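PDB 3F7W: putative fructosamine-3-kinase from Thermobifida fusca YX, which probably acts as a kinase of the fructosamine kinase family, transferring phosphate to sugar-modified amines, although its own substrate has not been established. Local coordinates for residues R8-T13 with A80-T86; R15-A21 with Y32-D38; R156-A162 with H266-F270; L131-T136 with Q148-Y153. All blocks are in the same frame, centred on the assembly; numbering follows the deposited sequence. Where two conformers were deposited one is given.

Interaction 1: residues R8-T13 with A80-T86; sequences RVTELT and AGWDDRT. With EDO (1,2-ethanediol), chain F.
Arg8 reaches from helix 8-13 to Thr86, the first residue of strand 86-90. Its CB lies 4.2 Å from Thr86 OG1. A bend at chi3 (62°) brings NE and NH2 to the threonine. NE comes within 3.1 Å of Thr86 OG1. At the tip, NH2 donates a hydrogen bond of 2.9 Å to Thr86 OG1, with the acceptor near the guanidinium plane and an N-H...O angle of 146°. The same NH2 also bonds to the backbone oxygen of Leu47. NH1 has a long, weak ion pair with Asp49.

One turn further on, Leu12 packs on the same hairpin. Its CD1 rests on Thr86 CB at 3.7 Å. Its CD2 lies against the backbone oxygen of Trp82 and the carboxylate of Asp83. Thr13 comes next, with CG2 on Ala80 CB at 3.7 Å. Thr13 OG1 turns back to the helix and bonds to Val9 O, which also accepts from Thr13 N.

Two waters bridge the helix end to the strand. Both donate to Leu12 O. One accepts from Trp82 N and the other donates to Ala80 O. Asp83 OD1 accepts from Arg85 N at 2.8 Å, an Asx turn that shapes the link between the two strands. Ala80 and Gly81 both face Ala88 in a classic beta bulge. The arrangement is an N-terminal helix packed across a five-stranded antiparallel sheet, here on its edge hairpin 79-90, consistent with the N-terminal lobe of a protein-kinase-like fold.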
# COMPACT_ATOMS: atom_id res chain seq x y z
N ARG A 8 9.57 -22.55 -11.37
CA ARG A 8 10.00 -21.65 -10.30
C ARG A 8 9.11 -21.81 -9.05
O ARG A 8 9.61 -21.90 -7.92
CB ARG A 8 10.04 -20.22 -10.84
CG ARG A 8 11.15 -20.03 -11.91
CD ARG A 8 10.88 -18.90 -12.89
NE ARG A 8 10.79 -17.60 -12.23
CZ ARG A 8 10.51 -16.46 -12.86
NH1 ARG A 8 10.34 -16.44 -14.19
NH2 ARG A 8 10.45 -15.34 -12.18
N VAL A 9 7.80 -21.94 -9.27
CA VAL A 9 6.85 -22.15 -8.17
C VAL A 9 7.11 -23.46 -7.45
O VAL A 9 7.20 -23.52 -6.21
CB VAL A 9 5.38 -22.03 -8.66
CG1 VAL A 9 4.39 -22.45 -7.58
CG2 VAL A 9 5.10 -20.60 -9.09
N THR A 10 7.28 -24.54 -8.20
CA THR A 10 7.59 -25.80 -7.56
C THR A 10 8.87 -25.74 -6.72
O THR A 10 8.90 -26.28 -5.61
CB THR A 10 7.67 -26.93 -8.61
OG1 THR A 10 6.37 -27.04 -9.21
CG2 THR A 10 8.10 -28.28 -7.96
N GLU A 11 9.90 -25.10 -7.25
CA GLU A 11 11.15 -24.95 -6.52
C GLU A 11 10.93 -24.17 -5.22
O GLU A 11 11.46 -24.53 -4.17
CB GLU A 11 12.19 -24.22 -7.38
CG GLU A 11 13.58 -24.10 -6.75
CD GLU A 11 14.30 -25.43 -6.64
OE1 GLU A 11 14.27 -26.21 -7.61
OE2 GLU A 11 14.90 -25.69 -5.57
N LEU A 12 10.16 -23.09 -5.31
CA LEU A 12 9.98 -22.19 -4.17
C LEU A 12 9.03 -22.72 -3.12
O LEU A 12 9.20 -22.41 -1.94
CB LEU A 12 9.54 -20.81 -4.65
CG LEU A 12 10.60 -20.04 -5.42
CD1 LEU A 12 10.01 -18.75 -5.93
CD2 LEU A 12 11.83 -19.81 -4.53
N THR A 13 8.04 -23.51 -3.52
CA THR A 13 7.01 -24.02 -2.58
C THR A 13 7.15 -25.47 -2.21
O THR A 13 6.52 -25.93 -1.26
CB THR A 13 5.60 -23.85 -3.17
OG1 THR A 13 5.42 -24.74 -4.30
CG2 THR A 13 5.37 -22.43 -3.57
N ALA A 80 3.38 -18.31 -0.26
CA ALA A 80 3.76 -19.72 -0.44
C ALA A 80 5.27 -19.84 -0.71
O ALA A 80 5.90 -20.82 -0.35
CB ALA A 80 2.98 -20.33 -1.60
N GLY A 81 5.84 -18.82 -1.33
CA GLY A 81 7.28 -18.82 -1.61
C GLY A 81 7.70 -17.59 -2.38
O GLY A 81 6.89 -16.98 -3.07
N TRP A 82 8.98 -17.24 -2.30
CA TRP A 82 9.46 -16.11 -3.05
C TRP A 82 10.97 -16.11 -3.23
O TRP A 82 11.71 -16.76 -2.49
CB TRP A 82 9.02 -14.82 -2.36
CG TRP A 82 9.76 -14.54 -1.10
CD1 TRP A 82 9.50 -15.07 0.15
CD2 TRP A 82 10.89 -13.69 -0.95
NE1 TRP A 82 10.39 -14.57 1.05
CE2 TRP A 82 11.26 -13.73 0.41
CE3 TRP A 82 11.62 -12.89 -1.83
CZ2 TRP A 82 12.33 -12.99 0.92
CZ3 TRP A 82 12.70 -12.14 -1.32
CH2 TRP A 82 13.05 -12.21 0.03
N ASP A 83 11.40 -15.35 -4.24
CA ASP A 83 12.80 -14.98 -4.41
C ASP A 83 12.81 -13.64 -5.11
O ASP A 83 11.77 -13.02 -5.25
CB ASP A 83 13.59 -16.05 -5.14
CG ASP A 83 13.13 -16.28 -6.58
OD1 ASP A 83 12.43 -15.44 -7.17
OD2 ASP A 83 13.52 -17.34 -7.09
N ASP A 84 13.97 -13.17 -5.55
CA ASP A 84 14.04 -11.82 -6.13
C ASP A 84 13.29 -11.71 -7.46
O ASP A 84 13.09 -10.61 -7.96
CB ASP A 84 15.48 -11.37 -6.35
CG ASP A 84 16.25 -11.19 -5.05
OD1 ASP A 84 15.66 -10.80 -4.03
OD2 ASP A 84 17.47 -11.46 -5.07
N ARG A 85 12.93 -12.85 -8.05
CA ARG A 85 12.27 -12.89 -9.39
C ARG A 85 10.77 -13.26 -9.35
O ARG A 85 10.06 -13.10 -10.36
CB ARG A 85 12.92 -13.97 -10.28
CG ARG A 85 14.43 -14.14 -10.23
CD ARG A 85 15.12 -12.96 -10.85
NE ARG A 85 14.68 -12.76 -12.23
CZ ARG A 85 14.99 -11.69 -12.95
NH1 ARG A 85 15.73 -10.70 -12.44
NH2 ARG A 85 14.53 -11.58 -14.17
N THR A 86 10.32 -13.85 -8.22
CA THR A 86 9.05 -14.60 -8.17
C THR A 86 8.42 -14.42 -6.78
O THR A 86 9.11 -14.43 -5.76
CB THR A 86 9.28 -16.09 -8.38
OG1 THR A 86 10.23 -16.29 -9.43
CG2 THR A 86 7.98 -16.83 -8.72
C1 EDO F . 8.48 -15.04 4.67
O1 EDO F . 8.06 -15.42 3.35
C2 EDO F . 9.61 -14.02 4.60
O2 EDO F . 10.76 -14.70 4.08
O HOH W 1 10.23 -19.67 -1.16
O HOH W 2 8.55 -21.25 1.00

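Interaction 2: residues R15-A21 with Y32-D38; sequences REVAAVA and YRVELAD. With EDO (1,2-ethanediol), chain E.
Arg15 and Asp38 form a salt bridge at the open end of a beta hairpin, with Arg15 NH2 3.1 Å from Asp38 OD2. The guanidinium and carboxylate planes stand almost perpendicular, 88° apart. Asp38 OD1 bonds to Thr40 OG1. An ethanediol, probably from the crystallisation liquor, takes bonds from Arg15 NH1 and NH2.

The antiparallel strands are joined by their backbones. Ala19 and Glu35 form one hydrogen-bonded pair, and Ala21 and Arg33 form another. Glu35 O accepts from both Ala18 N, at 2.7 Å, and Ala19 N, at 3.1 Å. This is a classic beta bulge, and it shifts the register by one residue before Val17 meets Leu36. Beyond it, Ala37 N donates to Glu16 O.

On the face of Arg33 and Glu35, Arg33 NH1 makes a salt bridge to Glu35 OE1 on its anti lone pair. Val20 and Val34 lie on the other face, side by side and pointing the same way. Val20 CG1 also meets Tyr32 CD2 at 3.7 Å. The Val17 and Val34 side chains cross at about a right angle, CG1 to CG1 at 3.6 Å. Bends at chi2 and chi3 fold Arg15 over Leu36, whose CD1 sits 3.5 Å above the centre of the guanidinium plane.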
# COMPACT_ATOMS: atom_id res chain seq x y z
N ARG A 15 5.85 -27.77 -3.91
CA ARG A 15 4.59 -28.40 -4.30
C ARG A 15 4.52 -28.58 -5.82
O ARG A 15 5.03 -27.75 -6.57
CB ARG A 15 3.43 -27.51 -3.85
CG ARG A 15 3.34 -27.26 -2.34
CD ARG A 15 2.74 -28.42 -1.61
NE ARG A 15 1.32 -28.58 -1.95
CZ ARG A 15 0.31 -27.94 -1.37
NH1 ARG A 15 0.52 -27.09 -0.36
NH2 ARG A 15 -0.94 -28.15 -1.78
N GLU A 16 3.87 -29.65 -6.26
CA GLU A 16 3.70 -29.94 -7.68
C GLU A 16 2.70 -28.97 -8.32
O GLU A 16 1.64 -28.73 -7.75
CB GLU A 16 3.23 -31.39 -7.86
CG GLU A 16 3.31 -31.87 -9.29
CD GLU A 16 2.73 -33.28 -9.52
OE1 GLU A 16 2.36 -33.97 -8.54
OE2 GLU A 16 2.63 -33.66 -10.70
N VAL A 17 3.04 -28.41 -9.49
CA VAL A 17 2.16 -27.49 -10.24
C VAL A 17 1.36 -28.23 -11.34
O VAL A 17 1.94 -28.93 -12.16
CB VAL A 17 2.96 -26.32 -10.83
CG1 VAL A 17 2.11 -25.46 -11.78
CG2 VAL A 17 3.56 -25.44 -9.69
N ALA A 18 0.04 -28.10 -11.31
CA ALA A 18 -0.84 -28.76 -12.30
C ALA A 18 -1.21 -27.83 -13.47
O ALA A 18 -1.48 -28.31 -14.57
CB ALA A 18 -2.11 -29.27 -11.63
N ALA A 19 -1.21 -26.52 -13.26
CA ALA A 19 -1.62 -25.58 -14.30
C ALA A 19 -1.10 -24.17 -14.04
O ALA A 19 -0.88 -23.78 -12.88
CB ALA A 19 -3.17 -25.56 -14.42
N VAL A 20 -0.91 -23.42 -15.13
CA VAL A 20 -0.56 -22.01 -15.09
C VAL A 20 -1.42 -21.23 -16.10
O VAL A 20 -1.50 -21.63 -17.26
CB VAL A 20 0.92 -21.76 -15.46
CG1 VAL A 20 1.24 -20.27 -15.39
CG2 VAL A 20 1.88 -22.57 -14.59
N ALA A 21 -2.05 -20.15 -15.67
CA ALA A 21 -2.85 -19.30 -16.56
C ALA A 21 -2.37 -17.86 -16.44
O ALA A 21 -2.10 -17.39 -15.34
CB ALA A 21 -4.35 -19.38 -16.17
N TYR A 32 -0.03 -14.32 -12.80
CA TYR A 32 -0.50 -15.66 -13.13
C TYR A 32 -1.38 -16.22 -12.02
O TYR A 32 -1.16 -15.92 -10.85
CB TYR A 32 0.66 -16.63 -13.33
CG TYR A 32 1.66 -16.20 -14.35
CD1 TYR A 32 2.75 -15.42 -13.99
CD2 TYR A 32 1.52 -16.55 -15.70
CE1 TYR A 32 3.68 -14.98 -14.95
CE2 TYR A 32 2.44 -16.14 -16.66
CZ TYR A 32 3.51 -15.35 -16.27
OH TYR A 32 4.41 -14.95 -17.22
N ARG A 33 -2.33 -17.04 -12.42
CA ARG A 33 -2.99 -18.00 -11.53
C ARG A 33 -2.34 -19.36 -11.75
O ARG A 33 -2.33 -19.90 -12.86
CB ARG A 33 -4.48 -18.10 -11.82
CG ARG A 33 -5.26 -18.98 -10.85
CD ARG A 33 -6.69 -19.14 -11.33
NE ARG A 33 -7.57 -19.85 -10.41
CZ ARG A 33 -7.58 -21.17 -10.22
NH1 ARG A 33 -6.74 -21.97 -10.86
NH2 ARG A 33 -8.47 -21.69 -9.38
N VAL A 34 -1.76 -19.91 -10.68
CA VAL A 34 -1.04 -21.19 -10.74
C VAL A 34 -1.76 -22.17 -9.83
O VAL A 34 -2.00 -21.87 -8.65
CB VAL A 34 0.44 -21.04 -10.29
CG1 VAL A 34 1.13 -22.41 -10.25
CG2 VAL A 34 1.18 -20.09 -11.23
N GLU A 35 -2.08 -23.35 -10.36
CA GLU A 35 -2.82 -24.35 -9.61
C GLU A 35 -1.92 -25.52 -9.29
O GLU A 35 -1.25 -26.08 -10.16
CB GLU A 35 -4.04 -24.81 -10.39
CG GLU A 35 -5.03 -25.62 -9.56
CD GLU A 35 -6.31 -25.96 -10.31
OE1 GLU A 35 -6.99 -25.03 -10.78
OE2 GLU A 35 -6.64 -27.17 -10.44
N LEU A 36 -1.90 -25.89 -8.01
CA LEU A 36 -1.10 -27.02 -7.55
C LEU A 36 -1.85 -28.31 -7.81
O LEU A 36 -3.04 -28.29 -8.14
CB LEU A 36 -0.83 -26.89 -6.04
CG LEU A 36 -0.13 -25.60 -5.61
CD1 LEU A 36 0.19 -25.67 -4.10
CD2 LEU A 36 1.15 -25.35 -6.41
N ALA A 37 -1.16 -29.43 -7.60
CA ALA A 37 -1.72 -30.76 -7.90
C ALA A 37 -3.00 -31.06 -7.14
O ALA A 37 -3.85 -31.77 -7.67
CB ALA A 37 -0.69 -31.86 -7.64
N ASP A 38 -3.15 -30.55 -5.92
CA ASP A 38 -4.36 -30.78 -5.13
C ASP A 38 -5.47 -29.77 -5.38
O ASP A 38 -6.45 -29.75 -4.64
CB ASP A 38 -4.04 -30.84 -3.63
CG ASP A 38 -3.79 -29.47 -2.99
OD1 ASP A 38 -3.61 -28.45 -3.71
OD2 ASP A 38 -3.77 -29.43 -1.74
C1 EDO E . -2.91 -25.09 0.79
O1 EDO E . -2.41 -25.97 -0.20
C2 EDO E . -2.12 -25.16 2.09
O2 EDO E . -1.40 -26.38 2.22

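Interaction 3: residues R156-A162 with H266-F270; sequences RAADRGA and HVCLF
Cys268 is the main bump on helix 266-270, and it presses into a shallow hollow on the end of helix 156-159. Its SG rests on CB and CD of Arg156, with CD at 3.9 Å, and on Ala157 CB, also at 3.9 Å. The Arg156 chain is extended from CG to NE, with CG anti to its own backbone nitrogen (chi1 -173°). This runs its stretch from CB to CD past the sulfur.

Val267 supplies the second bump. Its CG1 sits in the notch formed by two alanine methyls, against both, 3.5 Å from Ala162 CB and 3.9 Å from Ala157 CB. The small alanines let the backbones come close, and the CA atoms of Ala157 and Cys268 are 5.2 Å apart.

Two arginines border the contact. Arg160 bends at chi3 and brings NH2 within 3.1 Å of Cys268 O. Its NE donates to a water that passes a bond on to Val267 O. Arg156 NE donates to a second water, 2.8 Å away, which makes a weak bond to Cys268 O. This second water also lies over one face of the Arg160 guanidinium. Two carbonyl oxygens in the last turn of helix 266-270 thus accept from water, the one of Cys268 weakly.

Gly161, with positive phi, is the residue that leaves helical geometry, in a Schellman motif in which Ala162 N bonds back to Ala157 O. That turn brings Ala162 round to face Val267. The arrangement joins the C-terminal ends of two helices, 141-159 and 251-270, in the largely helical C-terminal lobe of this kinase-like fold.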
# COMPACT_ATOMS: atom_id res chain seq x y z
N ARG A 156 11.15 14.96 -7.51
CA ARG A 156 11.13 14.16 -8.72
C ARG A 156 10.11 14.72 -9.74
O ARG A 156 10.43 14.87 -10.91
CB ARG A 156 10.81 12.71 -8.41
CG ARG A 156 10.94 11.82 -9.60
CD ARG A 156 10.55 10.40 -9.28
NE ARG A 156 10.59 9.63 -10.51
CZ ARG A 156 11.70 9.10 -11.03
NH1 ARG A 156 12.87 9.23 -10.42
NH2 ARG A 156 11.62 8.42 -12.17
N ALA A 157 8.90 15.02 -9.28
CA ALA A 157 7.85 15.54 -10.14
C ALA A 157 8.24 16.93 -10.70
O ALA A 157 8.02 17.25 -11.87
CB ALA A 157 6.49 15.58 -9.40
N ALA A 158 8.86 17.75 -9.85
CA ALA A 158 9.32 19.07 -10.28
C ALA A 158 10.40 18.92 -11.37
O ALA A 158 10.37 19.60 -12.39
CB ALA A 158 9.84 19.87 -9.08
N ASP A 159 11.34 18.01 -11.14
CA ASP A 159 12.41 17.73 -12.11
C ASP A 159 11.87 17.28 -13.48
O ASP A 159 12.42 17.66 -14.51
CB ASP A 159 13.35 16.65 -11.57
CG ASP A 159 14.24 17.15 -10.44
OD1 ASP A 159 14.24 18.37 -10.16
OD2 ASP A 159 14.95 16.33 -9.85
N ARG A 160 10.81 16.49 -13.46
CA ARG A 160 10.18 15.99 -14.69
C ARG A 160 9.26 17.03 -15.31
O ARG A 160 8.71 16.81 -16.39
CB ARG A 160 9.39 14.72 -14.37
CG ARG A 160 10.26 13.54 -13.90
CD ARG A 160 9.47 12.57 -13.04
NE ARG A 160 8.43 11.86 -13.79
CZ ARG A 160 8.65 10.81 -14.57
NH1 ARG A 160 9.89 10.33 -14.73
NH2 ARG A 160 7.64 10.24 -15.21
N GLY A 161 9.06 18.15 -14.61
CA GLY A 161 8.27 19.25 -15.13
C GLY A 161 6.77 19.02 -15.03
O GLY A 161 6.01 19.75 -15.68
N ALA A 162 6.35 18.08 -14.18
CA ALA A 162 4.94 17.82 -13.93
C ALA A 162 4.36 18.82 -12.94
O ALA A 162 3.15 19.04 -12.91
CB ALA A 162 4.74 16.39 -13.41
N HIS A 266 1.53 9.58 -7.58
CA HIS A 266 0.73 9.43 -8.82
C HIS A 266 1.22 10.41 -9.90
O HIS A 266 1.33 10.05 -11.08
CB HIS A 266 -0.76 9.58 -8.53
CG HIS A 266 -1.25 8.61 -7.51
ND1 HIS A 266 -0.70 7.35 -7.36
CD2 HIS A 266 -2.22 8.72 -6.57
CE1 HIS A 266 -1.30 6.73 -6.35
NE2 HIS A 266 -2.23 7.53 -5.87
N VAL A 267 1.52 11.63 -9.48
CA VAL A 267 2.02 12.64 -10.42
C VAL A 267 3.36 12.15 -10.96
O VAL A 267 3.62 12.23 -12.16
CB VAL A 267 2.11 14.03 -9.78
CG1 VAL A 267 2.83 15.02 -10.75
CG2 VAL A 267 0.71 14.56 -9.51
N CYS A 268 4.19 11.56 -10.09
CA CYS A 268 5.46 10.98 -10.56
C CYS A 268 5.30 9.88 -11.58
O CYS A 268 5.96 9.88 -12.60
CB CYS A 268 6.29 10.47 -9.40
SG CYS A 268 7.05 11.80 -8.44
N LEU A 269 4.41 8.93 -11.28
CA LEU A 269 4.24 7.72 -12.07
C LEU A 269 3.37 7.91 -13.30
O LEU A 269 3.63 7.27 -14.32
CB LEU A 269 3.65 6.60 -11.21
CG LEU A 269 4.55 5.96 -10.18
CD1 LEU A 269 3.73 4.92 -9.40
CD2 LEU A 269 5.80 5.36 -10.83
N PHE A 270 2.36 8.78 -13.21
CA PHE A 270 1.30 8.83 -14.23
C PHE A 270 1.12 10.19 -14.87
O PHE A 270 0.39 10.31 -15.85
CB PHE A 270 -0.02 8.30 -13.64
CG PHE A 270 0.11 6.90 -13.07
CD1 PHE A 270 0.39 5.85 -13.91
CD2 PHE A 270 0.03 6.65 -11.70
CE1 PHE A 270 0.57 4.58 -13.43
CE2 PHE A 270 0.22 5.39 -11.21
CZ PHE A 270 0.48 4.33 -12.10
O HOH W 3 8.33 8.61 -11.88
O HOH W 4 5.74 12.98 -13.78

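Interaction 4: residues L131-T136 with Q148-Y153; sequences LPMDNT and QRILPY
Arg149 and Gln148 grip the backbone oxygen of Asp134 from opposite faces of its carbonyl plane. Arg149 NH1 donates at 2.7 Å in a nearly straight bond (165°). A bend at chi2 (-68°) folds the Arg149 chain so that its guanidinium reaches this oxygen. Gln148 NE2 donates at 3.0 Å from well above the plane. Gln148 NE2 spends its other hydrogen on Thr136 O, at 2.8 Å, on a lone pair of that oxygen. Arg149 NH2 reaches Asn135 OD1 at 2.9 Å, nearly along the C=O axis. Tyr153 OH donates to Pro132 O at 2.8 Å, also on a lone pair.

Packing surrounds these bonds. The carboxylate of Asp134 lies over the amide of Gln148, with the planes 20° apart. The CG of Met133, a selenomethionine, sits 3.4 Å above the centre of the Arg149 guanidinium. Leu131 CD1 touches the Tyr153 ring at CE1, 4.1 Å away.

A second shell holds these groups in place. Asp134 OD1 accepts from Thr136 N, an Asx turn, and from Thr136 OG1 on its syn lone pair. Arg149 NH1 also bonds to Gln148 O, and Arg138 holds Gln148 OE1. A water accepts from Asp134 N and donates to Gln148 O and Tyr153 OH.

Strand 131-133 pairs with strand 126-128 through Met133 and Gly126. Helix 141-159, which has a wider pi-type turn at 148-150, packs on it as well. Helix 251-270 packs beside both, with His261 against the Tyr153 ring and Leu269 on Leu131.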
# COMPACT_ATOMS: atom_id res chain seq x y z
N LEU A 131 9.01 2.82 -7.86
CA LEU A 131 9.81 3.91 -7.32
C LEU A 131 10.38 3.53 -5.97
O LEU A 131 9.63 2.96 -5.14
CB LEU A 131 9.01 5.21 -7.13
CG LEU A 131 8.52 5.92 -8.39
CD1 LEU A 131 7.62 7.14 -7.98
CD2 LEU A 131 9.71 6.33 -9.22
N PRO A 132 11.64 3.87 -5.70
CA PRO A 132 12.14 3.73 -4.34
C PRO A 132 11.27 4.49 -3.32
O PRO A 132 10.72 5.58 -3.64
CB PRO A 132 13.54 4.33 -4.41
CG PRO A 132 13.95 4.11 -5.84
CD PRO A 132 12.68 4.42 -6.59
N MSE A 133 11.15 3.90 -2.15
CA MSE A 133 10.42 4.48 -1.03
C MSE A 133 11.31 4.30 0.21
O MSE A 133 11.62 3.17 0.60
CB MSE A 133 9.04 3.82 -0.82
CG MSE A 133 8.26 4.46 0.36
SE MSE A 133 6.56 3.63 0.70
CE MSE A 133 7.23 1.92 1.34
N ASP A 134 11.70 5.42 0.82
CA ASP A 134 12.72 5.46 1.88
C ASP A 134 12.13 5.02 3.21
O ASP A 134 11.26 5.70 3.80
CB ASP A 134 13.30 6.88 2.01
CG ASP A 134 14.47 6.94 3.00
OD1 ASP A 134 14.89 5.89 3.53
OD2 ASP A 134 14.97 8.05 3.22
N ASN A 135 12.56 3.83 3.63
CA ASN A 135 12.07 3.19 4.82
C ASN A 135 12.97 3.39 6.03
O ASN A 135 12.73 2.79 7.07
CB ASN A 135 11.84 1.69 4.56
CG ASN A 135 10.48 1.41 3.96
OD1 ASN A 135 9.58 2.25 4.01
ND2 ASN A 135 10.32 0.22 3.42
N THR A 136 13.97 4.26 5.91
CA THR A 136 14.88 4.58 7.04
C THR A 136 14.05 4.79 8.29
O THR A 136 13.17 5.64 8.31
CB THR A 136 15.74 5.83 6.77
OG1 THR A 136 16.49 5.62 5.59
CG2 THR A 136 16.72 6.09 7.94
N GLN A 148 10.82 11.68 3.97
CA GLN A 148 10.76 10.34 3.34
C GLN A 148 9.49 10.02 2.55
O GLN A 148 9.49 9.06 1.76
CB GLN A 148 11.02 9.27 4.41
CG GLN A 148 12.44 9.43 4.97
CD GLN A 148 12.80 8.51 6.13
OE1 GLN A 148 13.57 8.93 6.98
NE2 GLN A 148 12.30 7.25 6.14
N ARG A 149 8.41 10.78 2.75
CA ARG A 149 7.16 10.53 2.04
C ARG A 149 6.71 11.66 1.10
O ARG A 149 5.92 11.40 0.17
CB ARG A 149 6.04 10.14 3.02
CG ARG A 149 6.28 8.76 3.75
CD ARG A 149 6.18 7.60 2.78
NE ARG A 149 6.49 6.31 3.36
CZ ARG A 149 7.73 5.82 3.49
NH1 ARG A 149 8.79 6.52 3.12
NH2 ARG A 149 7.90 4.61 4.00
N ILE A 150 7.20 12.88 1.33
CA ILE A 150 6.79 14.04 0.52
C ILE A 150 7.92 14.55 -0.36
O ILE A 150 7.79 14.57 -1.59
CB ILE A 150 6.23 15.20 1.39
CG1 ILE A 150 4.99 14.74 2.18
CG2 ILE A 150 5.87 16.43 0.49
CD1 ILE A 150 3.83 14.25 1.30
N LEU A 151 9.02 14.98 0.26
CA LEU A 151 10.05 15.72 -0.48
C LEU A 151 10.63 14.94 -1.68
O LEU A 151 10.79 15.50 -2.76
CB LEU A 151 11.16 16.22 0.46
CG LEU A 151 10.80 17.44 1.32
CD1 LEU A 151 11.88 17.80 2.38
CD2 LEU A 151 10.55 18.65 0.42
N PRO A 152 10.96 13.66 -1.49
CA PRO A 152 11.55 12.94 -2.62
C PRO A 152 10.67 12.93 -3.90
O PRO A 152 11.20 13.13 -5.00
CB PRO A 152 11.82 11.53 -2.05
CG PRO A 152 11.91 11.72 -0.59
CD PRO A 152 10.92 12.82 -0.28
N TYR A 153 9.36 12.78 -3.74
CA TYR A 153 8.43 12.70 -4.88
C TYR A 153 8.12 14.10 -5.41
O TYR A 153 7.92 14.28 -6.60
CB TYR A 153 7.14 11.96 -4.48
CG TYR A 153 7.50 10.63 -3.87
CD1 TYR A 153 8.02 9.61 -4.67
CD2 TYR A 153 7.45 10.42 -2.50
CE1 TYR A 153 8.43 8.40 -4.12
CE2 TYR A 153 7.85 9.19 -1.93
CZ TYR A 153 8.36 8.20 -2.77
OH TYR A 153 8.81 7.01 -2.27
O HOH W 5 10.91 8.08 -0.33
O HOH W 6 16.26 9.68 5.92

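How the interactions relate
The four contacts fall into two groups. Interactions 1 and 2 lie 13 Å apart, centre to centre, on the five-stranded sheet. Interaction 2 is nested along the chain inside the loop closed by interaction 1. They touch where Val9 and Thr10 of helix 3-13 pack on Val17. Interactions 4 and 3 follow in the chain and share helix 141-159. Their centres are 14 Å apart, and Leu131 packs against both Cys268 and Leu269. The centres of interactions 2 and 3 are about 40 Å apart. One group lies in the sheet-bearing N-terminal part and the other in the helical C-terminal part, consistent with a two-lobed kinase-like fold.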